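RNA-dependent RNA Polymerase (Bombyx mori cytoplasmic polyhedrosis virus, PDB 6TZ0) catalyses RNA-templated RNA synthesis, transcribing new plus strands from the viral double-stranded genome and probably also making the complementary minus strands after core assembly. Local coordinates at residues A[150-153]-A[154-158]; A[241-244]-A[245-249]; A[490-494]-A[495-499]; A[863-867]-A[868-872]. One frame throughout, in Å; residues are numbered along the deposited sequence.

How the contacts relate
The four contacts follow one another along the chain, each closing before the next opens, and none touches another. Contacts 1 and 2 both belong to the N-terminal region, on helices 145-160 and 242-248, with centres about 29 Å apart. Contact 3, where strand 489-491 leads into helix 494-499, belongs to the central polymerase domain; its centre is about 49 Å from that of contact 1, on the opposite side of the chain's centre. Contact 4 lies in the C-terminal region, about 26 Å from contact 1 between centres. Helix 774-786 touches S155 and V158 of contact 1 and also M863 of contact 4, so it packs against parts of both the N-terminal and the C-terminal regions.

Contact 1. Residues A[150-153]-A[154-158]; sequences CAVI and ASLDV
L156 packs alongside V152 in the middle of helix 145-160, an i to i+4 pair of a regular alpha-helix in which both side chains point the same way. The leucine CB sits by the backbone, 3.6 Å from V152 O, and CG stays close to the same oxygen. CD1 then reaches the two branched residues of the preceding turn: it lies 4.1 Å from V152 CG1 and 4.2 Å from I153 CD1. With V152 CG1 anti to the backbone N (chi1 175°), that methyl lies on the carbonyl side, where the leucine arrives. Beyond this turn, C211 of helix 206-218 covers V152, while I217 and M218 of the same helix cover L156. Bulky apolar residues suit this wholly buried place. C150 lies near R147 and R37, which bind ATP in another structure of this protein, so the helix borders that site.

The polar residues of the turn are satisfied in different ways. D157 crosses I153 so that its OD2 is 3.7 Å from I153 CG2, but the carboxylate is engaged elsewhere, with R168 through OD2 and with Y165 OH through OD1. S155, small enough to fit against L780 and F783 of helix 774-786, turns its hydroxyl back onto the helix itself. Its chi1 of 67° sets OG between the backbone N and the carbonyl carbon, within reach of V152 O, three residues back. V152 O therefore accepts twice from one face of its carbonyl plane: from L156 N at 3.0 Å and from S155 OG at 2.6 Å.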
ATOM      1  N   CYS A 150      27.924  19.973 -10.000  1.00 45.15           N
ATOM      2  CA  CYS A 150      28.448  20.732 -11.134  1.00 45.15           C
ATOM      3  C   CYS A 150      27.330  21.307 -11.989  1.00 45.15           C
ATOM      4  O   CYS A 150      27.449  22.428 -12.491  1.00 45.15           O
ATOM      5  CB  CYS A 150      29.366  19.865 -11.997  1.00 45.15           C
ATOM      6  SG  CYS A 150      30.998  19.545 -11.323  1.00 45.15           S
ATOM      7  N   ALA A 151      26.229  20.566 -12.146  1.00 43.21           N
ATOM      8  CA  ALA A 151      25.090  21.073 -12.909  1.00 43.21           C
ATOM      9  C   ALA A 151      24.443  22.269 -12.221  1.00 43.21           C
ATOM     10  O   ALA A 151      24.133  23.274 -12.880  1.00 43.21           O
ATOM     11  CB  ALA A 151      24.069  19.962 -13.127  1.00 43.21           C
ATOM     12  N   VAL A 152      24.274  22.193 -10.896  1.00 42.29           N
ATOM     13  CA  VAL A 152      23.675  23.301 -10.147  1.00 42.29           C
ATOM     14  C   VAL A 152      24.567  24.542 -10.195  1.00 42.29           C
ATOM     15  O   VAL A 152      24.095  25.658 -10.467  1.00 42.29           O
ATOM     16  CB  VAL A 152      23.384  22.872  -8.697  1.00 42.29           C
ATOM     17  CG1 VAL A 152      22.883  24.038  -7.881  1.00 42.29           C
ATOM     18  CG2 VAL A 152      22.359  21.781  -8.677  1.00 42.29           C
ATOM     19  N   ILE A 153      25.872  24.359  -9.973  1.00 42.61           N
ATOM     20  CA  ILE A 153      26.800  25.490  -9.953  1.00 42.61           C
ATOM     21  C   ILE A 153      26.961  26.097 -11.348  1.00 42.61           C
ATOM     22  O   ILE A 153      27.038  27.324 -11.494  1.00 42.61           O
ATOM     23  CB  ILE A 153      28.143  25.044  -9.340  1.00 42.61           C
ATOM     24  CG1 ILE A 153      27.957  24.665  -7.870  1.00 42.61           C
ATOM     25  CG2 ILE A 153      29.203  26.105  -9.459  1.00 42.61           C
ATOM     26  CD1 ILE A 153      27.455  25.783  -7.004  1.00 42.61           C
ATOM     27  N   ALA A 154      26.947  25.259 -12.393  1.00 43.38           N
ATOM     28  CA  ALA A 154      27.019  25.751 -13.766  1.00 43.38           C
ATOM     29  C   ALA A 154      25.793  26.571 -14.139  1.00 43.38           C
ATOM     30  O   ALA A 154      25.913  27.616 -14.796  1.00 43.38           O
ATOM     31  CB  ALA A 154      27.166  24.578 -14.726  1.00 43.38           C
ATOM     32  N   SER A 155      24.607  26.115 -13.718  1.00 43.07           N
ATOM     33  CA  SER A 155      23.385  26.865 -13.987  1.00 43.07           C
ATOM     34  C   SER A 155      23.390  28.212 -13.277  1.00 43.07           C
ATOM     35  O   SER A 155      23.015  29.232 -13.871  1.00 43.07           O
ATOM     36  CB  SER A 155      22.170  26.048 -13.566  1.00 43.07           C
ATOM     37  OG  SER A 155      22.153  25.905 -12.162  1.00 43.07           O
ATOM     38  N   LEU A 156      23.837  28.236 -12.014  1.00 41.72           N
ATOM     39  CA  LEU A 156      23.920  29.497 -11.276  1.00 41.72           C
ATOM     40  C   LEU A 156      24.932  30.455 -11.897  1.00 41.72           C
ATOM     41  O   LEU A 156      24.692  31.670 -11.945  1.00 41.72           O
ATOM     42  CB  LEU A 156      24.273  29.217  -9.821  1.00 41.72           C
ATOM     43  CG  LEU A 156      23.241  28.628  -8.874  1.00 41.72           C
ATOM     44  CD1 LEU A 156      23.939  28.013  -7.707  1.00 41.72           C
ATOM     45  CD2 LEU A 156      22.372  29.744  -8.368  1.00 41.72           C
ATOM     46  N   ASP A 157      26.054  29.925 -12.398  1.00 45.66           N
ATOM     47  CA  ASP A 157      27.072  30.772 -13.017  1.00 45.66           C
ATOM     48  C   ASP A 157      26.573  31.387 -14.314  1.00 45.66           C
ATOM     49  O   ASP A 157      26.806  32.570 -14.576  1.00 45.66           O
ATOM     50  CB  ASP A 157      28.347  29.979 -13.291  1.00 45.66           C
ATOM     51  CG  ASP A 157      29.092  29.622 -12.037  1.00 45.66           C
ATOM     52  OD1 ASP A 157      28.922  30.320 -11.022  1.00 45.66           O
ATOM     53  OD2 ASP A 157      29.880  28.658 -12.081  1.00 45.66           O
ATOM     54  N   VAL A 158      25.893  30.596 -15.146  1.00 45.41           N
ATOM     55  CA  VAL A 158      25.431  31.122 -16.427  1.00 45.41           C
ATOM     56  C   VAL A 158      24.265  32.088 -16.225  1.00 45.41           C
ATOM     57  O   VAL A 158      24.148  33.092 -16.939  1.00 45.41           O
ATOM     58  CB  VAL A 158      25.092  29.960 -17.378  1.00 45.41           C
ATOM     59  CG1 VAL A 158      24.473  30.437 -18.675  1.00 45.41           C
ATOM     60  CG2 VAL A 158      26.354  29.211 -17.688  1.00 45.41           C
TER

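Contact 2. Residues A[241-244]-A[245-249]; sequences SYID and EKLKI
K246 sets its CD methylene over one face of the Y242 ring, a CH-pi contact one turn apart on the short helix 242-248. K246 CD stands 3.5 Å from the centroid of the Y242 ring, only 11° off the normal. The lysine chain then bends at chi3 (65°), bringing NZ over the CE2 side of the ring, 3.5 Å from I243 CD1. A lysine fits because a methylene can cover the ring while its ammonium reaches onward: K246 NZ forms a salt bridge with D341, and Y242 OH is hydrogen-bonded to the same carboxylate oxygen, which probably holds ring and lysine together.

S241 occupies the N-cap position without making a capping bond; its OG instead donates to D244 OD2 at 3.0 Å, from above the carboxylate plane. On another side of the helix I243 CG2 rests 4.3 Å from L247 CD1, and L247 lies close to R485, which binds UTP in another structure of this protein. Near the C-terminal end, K248 NZ pairs with E245 OE1 at 2.6 Å. Helix 224-237 packs against Y242 through F234 and C237, C237 also touches E245, and helix 295-306 brings L306 against K248 and I249.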
ATOM      1  N   SER A 241      22.765  15.926  15.256  1.00 43.55           N
ATOM      2  CA  SER A 241      22.189  14.880  14.424  1.00 43.55           C
ATOM      3  C   SER A 241      21.241  15.569  13.465  1.00 43.55           C
ATOM      4  O   SER A 241      20.279  16.203  13.901  1.00 43.55           O
ATOM      5  CB  SER A 241      21.461  13.834  15.256  1.00 43.55           C
ATOM      6  OG  SER A 241      20.894  12.838  14.426  1.00 43.55           O
ATOM      7  N   TYR A 242      21.519  15.444  12.170  1.00 42.09           N
ATOM      8  CA  TYR A 242      20.905  16.324  11.185  1.00 42.09           C
ATOM      9  C   TYR A 242      19.438  15.985  10.958  1.00 42.09           C
ATOM     10  O   TYR A 242      18.575  16.872  11.011  1.00 42.09           O
ATOM     11  CB  TYR A 242      21.723  16.250   9.898  1.00 42.09           C
ATOM     12  CG  TYR A 242      21.239  17.075   8.743  1.00 42.09           C
ATOM     13  CD1 TYR A 242      21.115  18.449   8.853  1.00 42.09           C
ATOM     14  CD2 TYR A 242      21.026  16.495   7.505  1.00 42.09           C
ATOM     15  CE1 TYR A 242      20.704  19.212   7.786  1.00 42.09           C
ATOM     16  CE2 TYR A 242      20.625  17.248   6.429  1.00 42.09           C
ATOM     17  CZ  TYR A 242      20.470  18.607   6.575  1.00 42.09           C
ATOM     18  OH  TYR A 242      20.069  19.364   5.505  1.00 42.09           O
ATOM     19  N   ILE A 243      19.130  14.702  10.767  1.00 43.17           N
ATOM     20  CA  ILE A 243      17.769  14.295  10.443  1.00 43.17           C
ATOM     21  C   ILE A 243      16.860  14.422  11.662  1.00 43.17           C
ATOM     22  O   ILE A 243      15.699  14.832  11.542  1.00 43.17           O
ATOM     23  CB  ILE A 243      17.778  12.865   9.880  1.00 43.17           C
ATOM     24  CG1 ILE A 243      18.740  12.763   8.697  1.00 43.17           C
ATOM     25  CG2 ILE A 243      16.411  12.466   9.432  1.00 43.17           C
ATOM     26  CD1 ILE A 243      18.393  13.649   7.538  1.00 43.17           C
ATOM     27  N   ASP A 244      17.380  14.109  12.851  1.00 44.56           N
ATOM     28  CA  ASP A 244      16.587  14.210  14.073  1.00 44.56           C
ATOM     29  C   ASP A 244      16.221  15.652  14.385  1.00 44.56           C
ATOM     30  O   ASP A 244      15.075  15.945  14.753  1.00 44.56           O
ATOM     31  CB  ASP A 244      17.352  13.605  15.245  1.00 44.56           C
ATOM     32  CG  ASP A 244      17.446  12.106  15.161  1.00 44.56           C
ATOM     33  OD1 ASP A 244      16.514  11.483  14.624  1.00 44.56           O
ATOM     34  OD2 ASP A 244      18.455  11.550  15.629  1.00 44.56           O
ATOM     35  N   GLU A 245      17.171  16.570  14.216  1.00 45.91           N
ATOM     36  CA  GLU A 245      16.876  17.971  14.477  1.00 45.91           C
ATOM     37  C   GLU A 245      15.991  18.568  13.395  1.00 45.91           C
ATOM     38  O   GLU A 245      15.186  19.452  13.687  1.00 45.91           O
ATOM     39  CB  GLU A 245      18.165  18.769  14.625  1.00 45.91           C
ATOM     40  CG  GLU A 245      18.894  18.471  15.912  1.00 45.91           C
ATOM     41  CD  GLU A 245      18.122  18.937  17.129  1.00 45.91           C
ATOM     42  OE1 GLU A 245      17.443  19.981  17.040  1.00 45.91           O
ATOM     43  OE2 GLU A 245      18.182  18.253  18.171  1.00 45.91           O
ATOM     44  N   LYS A 246      16.114  18.099  12.149  1.00 41.93           N
ATOM     45  CA  LYS A 246      15.179  18.526  11.108  1.00 41.93           C
ATOM     46  C   LYS A 246      13.755  18.082  11.413  1.00 41.93           C
ATOM     47  O   LYS A 246      12.812  18.867  11.274  1.00 41.93           O
ATOM     48  CB  LYS A 246      15.617  17.977   9.756  1.00 41.93           C
ATOM     49  CG  LYS A 246      16.701  18.758   9.066  1.00 41.93           C
ATOM     50  CD  LYS A 246      17.363  17.865   8.055  1.00 41.93           C
ATOM     51  CE  LYS A 246      16.443  17.463   6.949  1.00 41.93           C
ATOM     52  NZ  LYS A 246      17.169  16.546   6.043  1.00 41.93           N
ATOM     53  N   LEU A 247      13.582  16.832  11.841  1.00 41.55           N
ATOM     54  CA  LEU A 247      12.255  16.339  12.181  1.00 41.55           C
ATOM     55  C   LEU A 247      11.704  16.959  13.457  1.00 41.55           C
ATOM     56  O   LEU A 247      10.484  16.969  13.641  1.00 41.55           O
ATOM     57  CB  LEU A 247      12.277  14.821  12.331  1.00 41.55           C
ATOM     58  CG  LEU A 247      12.490  14.006  11.062  1.00 41.55           C
ATOM     59  CD1 LEU A 247      12.636  12.541  11.409  1.00 41.55           C
ATOM     60  CD2 LEU A 247      11.335  14.222  10.115  1.00 41.55           C
ATOM     61  N   LYS A 248      12.558  17.471  14.343  1.00 43.23           N
ATOM     62  CA  LYS A 248      12.030  17.980  15.601  1.00 43.23           C
ATOM     63  C   LYS A 248      11.444  19.387  15.463  1.00 43.23           C
ATOM     64  O   LYS A 248      10.510  19.732  16.194  1.00 43.23           O
ATOM     65  CB  LYS A 248      13.115  17.943  16.677  1.00 43.23           C
ATOM     66  CG  LYS A 248      12.585  18.113  18.087  1.00 43.23           C
ATOM     67  CD  LYS A 248      13.658  17.906  19.126  1.00 43.23           C
ATOM     68  CE  LYS A 248      14.290  19.219  19.532  1.00 43.23           C
ATOM     69  NZ  LYS A 248      15.354  19.673  18.601  1.00 43.23           N
ATOM     70  N   ILE A 249      11.942  20.205  14.536  1.00 42.45           N
ATOM     71  CA  ILE A 249      11.441  21.572  14.405  1.00 42.45           C
ATOM     72  C   ILE A 249      10.789  21.783  13.046  1.00 42.45           C
ATOM     73  O   ILE A 249      10.714  22.909  12.547  1.00 42.45           O
ATOM     74  CB  ILE A 249      12.559  22.603  14.674  1.00 42.45           C
ATOM     75  CG1 ILE A 249      13.832  22.326  13.865  1.00 42.45           C
ATOM     76  CG2 ILE A 249      12.909  22.622  16.140  1.00 42.45           C
ATOM     77  CD1 ILE A 249      13.981  23.027  12.535  1.00 42.45           C
TER

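Contact 3. Residues A[490-494]-A[495-499]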
ATOM      1  N   SER A 490       3.820  -2.982   5.462  1.00 45.43           N
ATOM      2  CA  SER A 490       3.772  -4.427   5.624  1.00 45.43           C
ATOM      3  C   SER A 490       3.472  -5.124   4.307  1.00 45.43           C
ATOM      4  O   SER A 490       2.872  -4.554   3.396  1.00 45.43           O
ATOM      5  CB  SER A 490       2.717  -4.834   6.648  1.00 45.43           C
ATOM      6  OG  SER A 490       1.417  -4.592   6.154  1.00 45.43           O
ATOM      7  N   GLY A 491       3.904  -6.376   4.224  1.00 42.65           N
ATOM      8  CA  GLY A 491       3.612  -7.210   3.081  1.00 42.65           C
ATOM      9  C   GLY A 491       3.185  -8.584   3.539  1.00 42.65           C
ATOM     10  O   GLY A 491       3.791  -9.158   4.444  1.00 42.65           O
ATOM     11  N   LEU A 492       2.141  -9.121   2.929  1.00 40.31           N
ATOM     12  CA  LEU A 492       1.568 -10.386   3.345  1.00 40.31           C
ATOM     13  C   LEU A 492       1.163 -11.197   2.127  1.00 40.31           C
ATOM     14  O   LEU A 492       0.965 -10.660   1.037  1.00 40.31           O
ATOM     15  CB  LEU A 492       0.401 -10.145   4.312  1.00 40.31           C
ATOM     16  CG  LEU A 492      -0.537  -8.970   4.018  1.00 40.31           C
ATOM     17  CD1 LEU A 492      -1.640  -9.307   3.065  1.00 40.31           C
ATOM     18  CD2 LEU A 492      -1.114  -8.439   5.312  1.00 40.31           C
ATOM     19  N   ASP A 493       1.058 -12.511   2.324  1.00 38.76           N
ATOM     20  CA  ASP A 493       0.858 -13.451   1.231  1.00 38.76           C
ATOM     21  C   ASP A 493      -0.561 -13.350   0.679  1.00 38.76           C
ATOM     22  O   ASP A 493      -1.398 -12.601   1.183  1.00 38.76           O
ATOM     23  CB  ASP A 493       1.182 -14.870   1.690  1.00 38.76           C
ATOM     24  CG  ASP A 493       0.405 -15.284   2.926  1.00 38.76           C
ATOM     25  OD1 ASP A 493      -0.285 -14.436   3.524  1.00 38.76           O
ATOM     26  OD2 ASP A 493       0.481 -16.472   3.301  1.00 38.76           O
ATOM     27  N   ASN A 494      -0.840 -14.137  -0.366  1.00 36.45           N
ATOM     28  CA  ASN A 494      -2.115 -14.035  -1.067  1.00 36.45           C
ATOM     29  C   ASN A 494      -3.308 -14.460  -0.229  1.00 36.45           C
ATOM     30  O   ASN A 494      -4.428 -14.036  -0.520  1.00 36.45           O
ATOM     31  CB  ASN A 494      -2.115 -14.863  -2.346  1.00 36.45           C
ATOM     32  CG  ASN A 494      -1.392 -14.192  -3.465  1.00 36.45           C
ATOM     33  OD1 ASN A 494      -1.287 -12.973  -3.495  1.00 36.45           O
ATOM     34  ND2 ASN A 494      -0.996 -14.964  -4.455  1.00 36.45           N
ATOM     35  N   ASP A 495      -3.107 -15.253   0.812  1.00 34.89           N
ATOM     36  CA  ASP A 495      -4.255 -15.746   1.553  1.00 34.89           C
ATOM     37  C   ASP A 495      -4.641 -14.836   2.711  1.00 34.89           C
ATOM     38  O   ASP A 495      -5.837 -14.649   2.969  1.00 34.89           O
ATOM     39  CB  ASP A 495      -3.965 -17.153   2.044  1.00 34.89           C
ATOM     40  CG  ASP A 495      -3.651 -18.099   0.918  1.00 34.89           C
ATOM     41  OD1 ASP A 495      -4.218 -17.926  -0.181  1.00 34.89           O
ATOM     42  OD2 ASP A 495      -2.804 -18.993   1.119  1.00 34.89           O
ATOM     43  N   ARG A 496      -3.662 -14.242   3.400  1.00 35.09           N
ATOM     44  CA  ARG A 496      -3.978 -13.131   4.289  1.00 35.09           C
ATOM     45  C   ARG A 496      -4.501 -11.933   3.517  1.00 35.09           C
ATOM     46  O   ARG A 496      -5.309 -11.167   4.046  1.00 35.09           O
ATOM     47  CB  ARG A 496      -2.760 -12.711   5.102  1.00 35.09           C
ATOM     48  CG  ARG A 496      -2.371 -13.638   6.209  1.00 35.09           C
ATOM     49  CD  ARG A 496      -1.213 -13.016   6.953  1.00 35.09           C
ATOM     50  NE  ARG A 496      -0.678 -13.852   8.019  1.00 35.09           N
ATOM     51  CZ  ARG A 496      -1.111 -13.818   9.272  1.00 35.09           C
ATOM     52  NH1 ARG A 496      -2.095 -13.000   9.615  1.00 35.09           N
ATOM     53  NH2 ARG A 496      -0.558 -14.605  10.183  1.00 35.09           N
ATOM     54  N   LEU A 497      -4.050 -11.753   2.276  1.00 33.46           N
ATOM     55  CA  LEU A 497      -4.632 -10.723   1.428  1.00 33.46           C
ATOM     56  C   LEU A 497      -6.048 -11.098   1.024  1.00 33.46           C
ATOM     57  O   LEU A 497      -6.898 -10.228   0.823  1.00 33.46           O
ATOM     58  CB  LEU A 497      -3.751 -10.510   0.200  1.00 33.46           C
ATOM     59  CG  LEU A 497      -4.053  -9.303  -0.680  1.00 33.46           C
ATOM     60  CD1 LEU A 497      -3.806  -8.033   0.092  1.00 33.46           C
ATOM     61  CD2 LEU A 497      -3.236  -9.326  -1.948  1.00 33.46           C
ATOM     62  N   PHE A 498      -6.319 -12.397   0.911  1.00 29.99           N
ATOM     63  CA  PHE A 498      -7.643 -12.867   0.540  1.00 29.99           C
ATOM     64  C   PHE A 498      -8.634 -12.719   1.682  1.00 29.99           C
ATOM     65  O   PHE A 498      -9.827 -12.526   1.436  1.00 29.99           O
ATOM     66  CB  PHE A 498      -7.554 -14.323   0.092  1.00 29.99           C
ATOM     67  CG  PHE A 498      -8.848 -14.895  -0.388  1.00 29.99           C
ATOM     68  CD1 PHE A 498      -9.325 -14.590  -1.646  1.00 29.99           C
ATOM     69  CD2 PHE A 498      -9.586 -15.743   0.421  1.00 29.99           C
ATOM     70  CE1 PHE A 498     -10.508 -15.117  -2.096  1.00 29.99           C
ATOM     71  CE2 PHE A 498     -10.774 -16.270  -0.023  1.00 29.99           C
ATOM     72  CZ  PHE A 498     -11.234 -15.957  -1.283  1.00 29.99           C
ATOM     73  N   LEU A 499      -8.170 -12.822   2.929  1.00 29.90           N
ATOM     74  CA  LEU A 499      -9.077 -12.645   4.062  1.00 29.90           C
ATOM     75  C   LEU A 499      -9.554 -11.206   4.190  1.00 29.90           C
ATOM     76  O   LEU A 499     -10.667 -10.958   4.663  1.00 29.90           O
ATOM     77  CB  LEU A 499      -8.414 -13.089   5.361  1.00 29.90           C
ATOM     78  CG  LEU A 499      -8.303 -14.591   5.560  1.00 29.90           C
ATOM     79  CD1 LEU A 499      -7.570 -14.876   6.854  1.00 29.90           C
ATOM     80  CD2 LEU A 499      -9.695 -15.190   5.573  1.00 29.90           C
TER
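D493 and L497 are joined by a hydrogen bond at the start of helix 494-499: D493 O accepts from L497 N at 3.0 Å, with an N-H...O angle of 152°. D493 OD1 accepts a weak, long bond of 3.4 Å from R496 N, and a further weak one joins F498 N to N494 O. An aspartate suits the position, since its chi1 of 55° brings the carboxylate round to the R496 amide in the first turn, where no earlier helical carbonyl is placed to accept. N494 OD1 accepts from R449 of helix 449-455.

D493 is thus the N-cap of a weakly bonded helix, its capping bond long, placed in the central polymerase domain where strand 489-491, at one end of a mixed sheet, hands over to the helix.

Apolar contacts come from the residue before the cap. L492 points toward the helix, and its CD1 lies 3.8 Å from L497 CB and 4.1 Å from R496 CB, packing against the side of the first turn.

Among the charges, D493 OD1 and R496 NE are 4.5 Å apart, too far for a salt bridge, with the carboxylate and guanidinium planes 36° apart. R496 runs extended instead, giving NH2 to A472 O. D495 OD1 forms a salt bridge with R465, whose guanidinium also makes a cation-pi contact with the F498 ring.

Contact 4. Residues A[863-867]-A[868-872]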
ATOM      1  N   MET A 863       7.629  27.163 -20.839  1.00 45.70           N
ATOM      2  CA  MET A 863       7.392  25.990 -20.016  1.00 45.70           C
ATOM      3  C   MET A 863       6.081  25.294 -20.340  1.00 45.70           C
ATOM      4  O   MET A 863       5.758  24.290 -19.700  1.00 45.70           O
ATOM      5  CB  MET A 863       7.418  26.385 -18.543  1.00 45.70           C
ATOM      6  CG  MET A 863       8.728  27.013 -18.145  1.00 45.70           C
ATOM      7  SD  MET A 863      10.101  25.931 -18.539  1.00 45.70           S
ATOM      8  CE  MET A 863       9.800  24.630 -17.371  1.00 45.70           C
ATOM      9  N   PHE A 864       5.327  25.796 -21.314  1.00 42.35           N
ATOM     10  CA  PHE A 864       4.050  25.218 -21.698  1.00 42.35           C
ATOM     11  C   PHE A 864       4.081  24.659 -23.109  1.00 42.35           C
ATOM     12  O   PHE A 864       3.027  24.494 -23.725  1.00 42.35           O
ATOM     13  CB  PHE A 864       2.944  26.259 -21.590  1.00 42.35           C
ATOM     14  CG  PHE A 864       2.833  26.872 -20.245  1.00 42.35           C
ATOM     15  CD1 PHE A 864       2.282  26.172 -19.196  1.00 42.35           C
ATOM     16  CD2 PHE A 864       3.267  28.160 -20.030  1.00 42.35           C
ATOM     17  CE1 PHE A 864       2.169  26.748 -17.969  1.00 42.35           C
ATOM     18  CE2 PHE A 864       3.151  28.747 -18.798  1.00 42.35           C
ATOM     19  CZ  PHE A 864       2.607  28.035 -17.762  1.00 42.35           C
ATOM     20  N   THR A 865       5.261  24.375 -23.644  1.00 43.64           N
ATOM     21  CA  THR A 865       5.333  23.878 -25.004  1.00 43.64           C
ATOM     22  C   THR A 865       5.063  22.378 -25.046  1.00 43.64           C
ATOM     23  O   THR A 865       5.368  21.636 -24.108  1.00 43.64           O
ATOM     24  CB  THR A 865       6.687  24.213 -25.634  1.00 43.64           C
ATOM     25  OG1 THR A 865       6.725  23.738 -26.984  1.00 43.64           O
ATOM     26  CG2 THR A 865       7.829  23.608 -24.856  1.00 43.64           C
ATOM     27  N   ALA A 866       4.446  21.947 -26.139  1.00 44.84           N
ATOM     28  CA  ALA A 866       4.033  20.566 -26.284  1.00 44.84           C
ATOM     29  C   ALA A 866       5.228  19.689 -26.626  1.00 44.84           C
ATOM     30  O   ALA A 866       6.223  20.134 -27.199  1.00 44.84           O
ATOM     31  CB  ALA A 866       2.960  20.439 -27.359  1.00 44.84           C
ATOM     32  N   ARG A 867       5.116  18.421 -26.266  1.00 46.68           N
ATOM     33  CA  ARG A 867       6.136  17.436 -26.567  1.00 46.68           C
ATOM     34  C   ARG A 867       5.554  16.420 -27.533  1.00 46.68           C
ATOM     35  O   ARG A 867       4.452  16.594 -28.055  1.00 46.68           O
ATOM     36  CB  ARG A 867       6.652  16.768 -25.295  1.00 46.68           C
ATOM     37  CG  ARG A 867       7.424  17.725 -24.420  1.00 46.68           C
ATOM     38  CD  ARG A 867       7.958  17.060 -23.179  1.00 46.68           C
ATOM     39  NE  ARG A 867       8.739  17.994 -22.380  1.00 46.68           N
ATOM     40  CZ  ARG A 867       8.244  18.719 -21.387  1.00 46.68           C
ATOM     41  NH1 ARG A 867       9.026  19.549 -20.712  1.00 46.68           N
ATOM     42  NH2 ARG A 867       6.970  18.601 -21.056  1.00 46.68           N
ATOM     43  N   GLY A 868       6.312  15.362 -27.784  1.00 48.76           N
ATOM     44  CA  GLY A 868       5.885  14.376 -28.750  1.00 48.76           C
ATOM     45  C   GLY A 868       6.375  14.714 -30.138  1.00 48.76           C
ATOM     46  O   GLY A 868       7.507  15.173 -30.305  1.00 48.76           O
ATOM     47  N   ALA A 869       5.524  14.518 -31.143  1.00 47.00           N
ATOM     48  CA  ALA A 869       5.905  14.781 -32.523  1.00 47.00           C
ATOM     49  C   ALA A 869       5.958  16.265 -32.857  1.00 47.00           C
ATOM     50  O   ALA A 869       6.425  16.616 -33.944  1.00 47.00           O
ATOM     51  CB  ALA A 869       4.942  14.075 -33.476  1.00 47.00           C
ATOM     52  N   TYR A 870       5.499  17.138 -31.958  1.00 45.80           N
ATOM     53  CA  TYR A 870       5.540  18.572 -32.212  1.00 45.80           C
ATOM     54  C   TYR A 870       6.955  19.136 -32.103  1.00 45.80           C
ATOM     55  O   TYR A 870       7.212  20.238 -32.597  1.00 45.80           O
ATOM     56  CB  TYR A 870       4.575  19.282 -31.256  1.00 45.80           C
ATOM     57  CG  TYR A 870       4.438  20.770 -31.476  1.00 45.80           C
ATOM     58  CD1 TYR A 870       3.845  21.266 -32.628  1.00 45.80           C
ATOM     59  CD2 TYR A 870       4.876  21.677 -30.519  1.00 45.80           C
ATOM     60  CE1 TYR A 870       3.715  22.619 -32.835  1.00 45.80           C
ATOM     61  CE2 TYR A 870       4.742  23.037 -30.712  1.00 45.80           C
ATOM     62  CZ  TYR A 870       4.160  23.500 -31.875  1.00 45.80           C
ATOM     63  OH  TYR A 870       4.024  24.854 -32.075  1.00 45.80           O
ATOM     64  N   LYS A 871       7.891  18.386 -31.518  1.00 47.78           N
ATOM     65  CA  LYS A 871       9.278  18.832 -31.450  1.00 47.78           C
ATOM     66  C   LYS A 871       9.991  18.741 -32.797  1.00 47.78           C
ATOM     67  O   LYS A 871      11.077  19.307 -32.952  1.00 47.78           O
ATOM     68  CB  LYS A 871      10.032  18.018 -30.401  1.00 47.78           C
ATOM     69  CG  LYS A 871       9.528  18.218 -28.993  1.00 47.78           C
ATOM     70  CD  LYS A 871       9.765  19.639 -28.534  1.00 47.78           C
ATOM     71  CE  LYS A 871      11.238  19.890 -28.318  1.00 47.78           C
ATOM     72  NZ  LYS A 871      11.487  21.259 -27.800  1.00 47.78           N
ATOM     73  N   ARG A 872       9.403  18.049 -33.777  1.00 52.17           N
ATOM     74  CA  ARG A 872      10.010  17.945 -35.099  1.00 52.17           C
ATOM     75  C   ARG A 872       9.893  19.251 -35.882  1.00 52.17           C
ATOM     76  O   ARG A 872      10.668  19.482 -36.815  1.00 52.17           O
ATOM     77  CB  ARG A 872       9.374  16.772 -35.855  1.00 52.17           C
ATOM     78  CG  ARG A 872      10.036  16.411 -37.167  1.00 52.17           C
ATOM     79  CD  ARG A 872       9.500  15.152 -37.788  1.00 52.17           C
ATOM     80  NE  ARG A 872      10.068  14.975 -39.121  1.00 52.17           N
ATOM     81  CZ  ARG A 872      11.235  14.391 -39.369  1.00 52.17           C
ATOM     82  NH1 ARG A 872      11.666  14.284 -40.615  1.00 52.17           N
ATOM     83  NH2 ARG A 872      11.966  13.904 -38.378  1.00 52.17           N
TER
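With chi1 at -176°, Y870 swings its ring onto the carbonyl side of its own backbone and back toward A866 and T865, four and five residues earlier. The CD2 side of the ring does the touching. Y870 CD2 is 3.9 Å from A866 CB, which approaches obliquely, and A866 O lies at the ring edge, in its plane. Further along the same edge T865 OG1 is 4.3 Å from Y870 CE2. Alanine is small enough to let the ring settle this close, while L1184 and R1188 of helix 1174-1188 also pack on the tyrosine.

K871 folds back as well: its chain, bent at chi2 and chi3, brings CD to 3.8 Å from A866 O and CG to 4.2 Å from R867 CA. Its ammonium continues to a salt bridge with E861 and to Y845 O. The guanidinium of R867 takes a separate route, to a salt bridge with D765 and to E844 O.

The reversal hinges on G868, whose phi of 90° and psi of -139° would press a CB against R867 O; lacking one, glycine can turn the chain here. The extended piece is bonded at R867 to V1142, and the 3-10 turn 869-871, which leads to helix 873-878 of the C-terminal region, at A869 to H1140. Residues 867-870 resemble a type II' beta turn with glycine in its second position, without a closing hydrogen bond.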